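Local coordinates for protein caspase-3 (Porites astreoides, PDB 6WI4) that probably cleaves target proteins after aspartate as a cysteine protease of the caspase family, taking part in coral apoptosis, at residues S9-A14 with A49-V54. Sequence-based numbering, arbitrary orientation.
Sequences STRGIA and ALKFDV
Arg11 lies across Phe52 and Lys51, and its side chain carries much of this contact. Its CB rests over one face of the Phe52 ring, 3.9 Å from the centroid, a CH-pi contact offset toward the rim. Chi1 (-61°) sets CG anti to the carbonyl carbon, which brings it to 3.6 Å from Leu50 O. The chain then bends at chi2, and NE gives its N-H to a water that in turn donates to Leu50 O. At the tip, Lys51 CD lies over one face of the guanidinium, and Lys51 NZ stays 5.2 Å from Arg11 NH2, where the like charges probably still repel. NH2 and NH1 bond to the carbonyls of Lys8 and Phe228; arginine offers an apolar stem for the ring and several N-H donors.

Lys51 takes the positive phi of a Schellman motif ending helix 36-49, a place more often held by glycine; its long chain suits lying over Arg11. Its O accepts a nearly straight bond from Arg11 N at 2.8 Å. Parallel pairing follows: Asp53 N donates to Gly12 O, and Ala14 N to Asp53 O at 2.9 Å. Small Ala14 brings CB to 3.7 Å from Phe52 CB and also touches Phe47. Asp53, on the sheet face it shares with Ile13, salt-bridges Arg55. The contact starts a beta-alpha-beta crossover of the caspase fold, strand 13-18, helix 36-49, strand 53-58, with 53-58 at the sheet's edge and 83-88 on the far side of 13-18.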
# COMPACT_ATOMS: atom_id res chain seq x y z
N SER A 9 5.25 -21.92 3.82
CA SER A 9 4.94 -21.63 5.22
C SER A 9 5.14 -20.15 5.53
O SER A 9 4.35 -19.54 6.27
CB SER A 9 5.81 -22.48 6.15
OG SER A 9 5.72 -23.85 5.81
N THR A 10 6.21 -19.58 5.01
CA THR A 10 6.41 -18.14 4.95
C THR A 10 6.22 -17.74 3.49
O THR A 10 7.02 -18.13 2.63
CB THR A 10 7.79 -17.74 5.46
OG1 THR A 10 7.89 -18.09 6.84
CG2 THR A 10 8.01 -16.25 5.28
N ARG A 11 5.16 -16.96 3.20
CA ARG A 11 4.81 -16.66 1.82
C ARG A 11 5.82 -15.73 1.16
O ARG A 11 6.00 -15.77 -0.06
CB ARG A 11 3.43 -16.02 1.75
CG ARG A 11 2.30 -16.87 2.27
CD ARG A 11 1.88 -17.94 1.26
NE ARG A 11 0.51 -18.35 1.54
CZ ARG A 11 0.16 -19.47 2.16
NH1 ARG A 11 -1.12 -19.73 2.38
NH2 ARG A 11 1.08 -20.34 2.55
N GLY A 12 6.47 -14.88 1.94
CA GLY A 12 7.35 -13.88 1.39
C GLY A 12 7.57 -12.80 2.43
O GLY A 12 7.12 -12.90 3.57
N ILE A 13 8.29 -11.77 2.01
CA ILE A 13 8.56 -10.62 2.86
C ILE A 13 7.50 -9.57 2.61
O ILE A 13 7.05 -9.37 1.47
CB ILE A 13 9.97 -10.06 2.58
CG1 ILE A 13 11.03 -11.13 2.87
CG2 ILE A 13 10.24 -8.80 3.41
CD1 ILE A 13 12.37 -10.82 2.26
N ALA A 14 7.08 -8.90 3.68
CA ALA A 14 6.15 -7.77 3.59
C ALA A 14 6.79 -6.58 4.28
O ALA A 14 7.00 -6.61 5.49
CB ALA A 14 4.80 -8.11 4.23
N ALA A 49 -0.74 -12.32 9.63
CA ALA A 49 -1.82 -13.30 9.52
C ALA A 49 -1.90 -13.91 8.12
O ALA A 49 -2.37 -15.04 7.97
CB ALA A 49 -3.14 -12.65 9.90
N LEU A 50 -1.47 -13.17 7.09
CA LEU A 50 -1.40 -13.72 5.75
C LEU A 50 -0.13 -14.55 5.51
O LEU A 50 0.11 -14.99 4.38
CB LEU A 50 -1.49 -12.59 4.72
CG LEU A 50 -2.74 -11.73 4.77
CD1 LEU A 50 -2.62 -10.58 3.76
CD2 LEU A 50 -3.97 -12.56 4.48
N LYS A 51 0.69 -14.72 6.56
CA LYS A 51 1.85 -15.61 6.60
C LYS A 51 3.06 -14.99 5.91
O LYS A 51 3.89 -15.71 5.36
CB LYS A 51 1.50 -16.99 6.01
CG LYS A 51 0.37 -17.69 6.77
CD LYS A 51 -0.00 -19.03 6.15
CE LYS A 51 1.11 -20.05 6.33
NZ LYS A 51 1.41 -20.34 7.76
N PHE A 52 3.22 -13.67 6.02
CA PHE A 52 4.41 -12.99 5.53
C PHE A 52 5.36 -12.67 6.69
O PHE A 52 4.95 -12.56 7.85
CB PHE A 52 4.03 -11.71 4.78
CG PHE A 52 3.46 -11.96 3.40
CD1 PHE A 52 2.18 -12.46 3.26
CD2 PHE A 52 4.21 -11.71 2.26
CE1 PHE A 52 1.64 -12.72 1.99
CE2 PHE A 52 3.69 -11.97 0.99
CZ PHE A 52 2.41 -12.48 0.86
N ASP A 53 6.63 -12.53 6.33
CA ASP A 53 7.70 -12.09 7.22
C ASP A 53 7.73 -10.56 7.16
O ASP A 53 8.16 -9.99 6.15
CB ASP A 53 9.01 -12.73 6.76
CG ASP A 53 10.25 -12.22 7.49
OD1 ASP A 53 10.17 -11.36 8.40
OD2 ASP A 53 11.34 -12.72 7.14
N VAL A 54 7.23 -9.91 8.21
CA VAL A 54 6.95 -8.47 8.18
C VAL A 54 8.17 -7.69 8.65
O VAL A 54 8.74 -7.99 9.70
CB VAL A 54 5.73 -8.15 9.04
CG1 VAL A 54 5.49 -6.65 9.09
CG2 VAL A 54 4.52 -8.88 8.50
O HOH W 1 -0.98 -15.98 1.99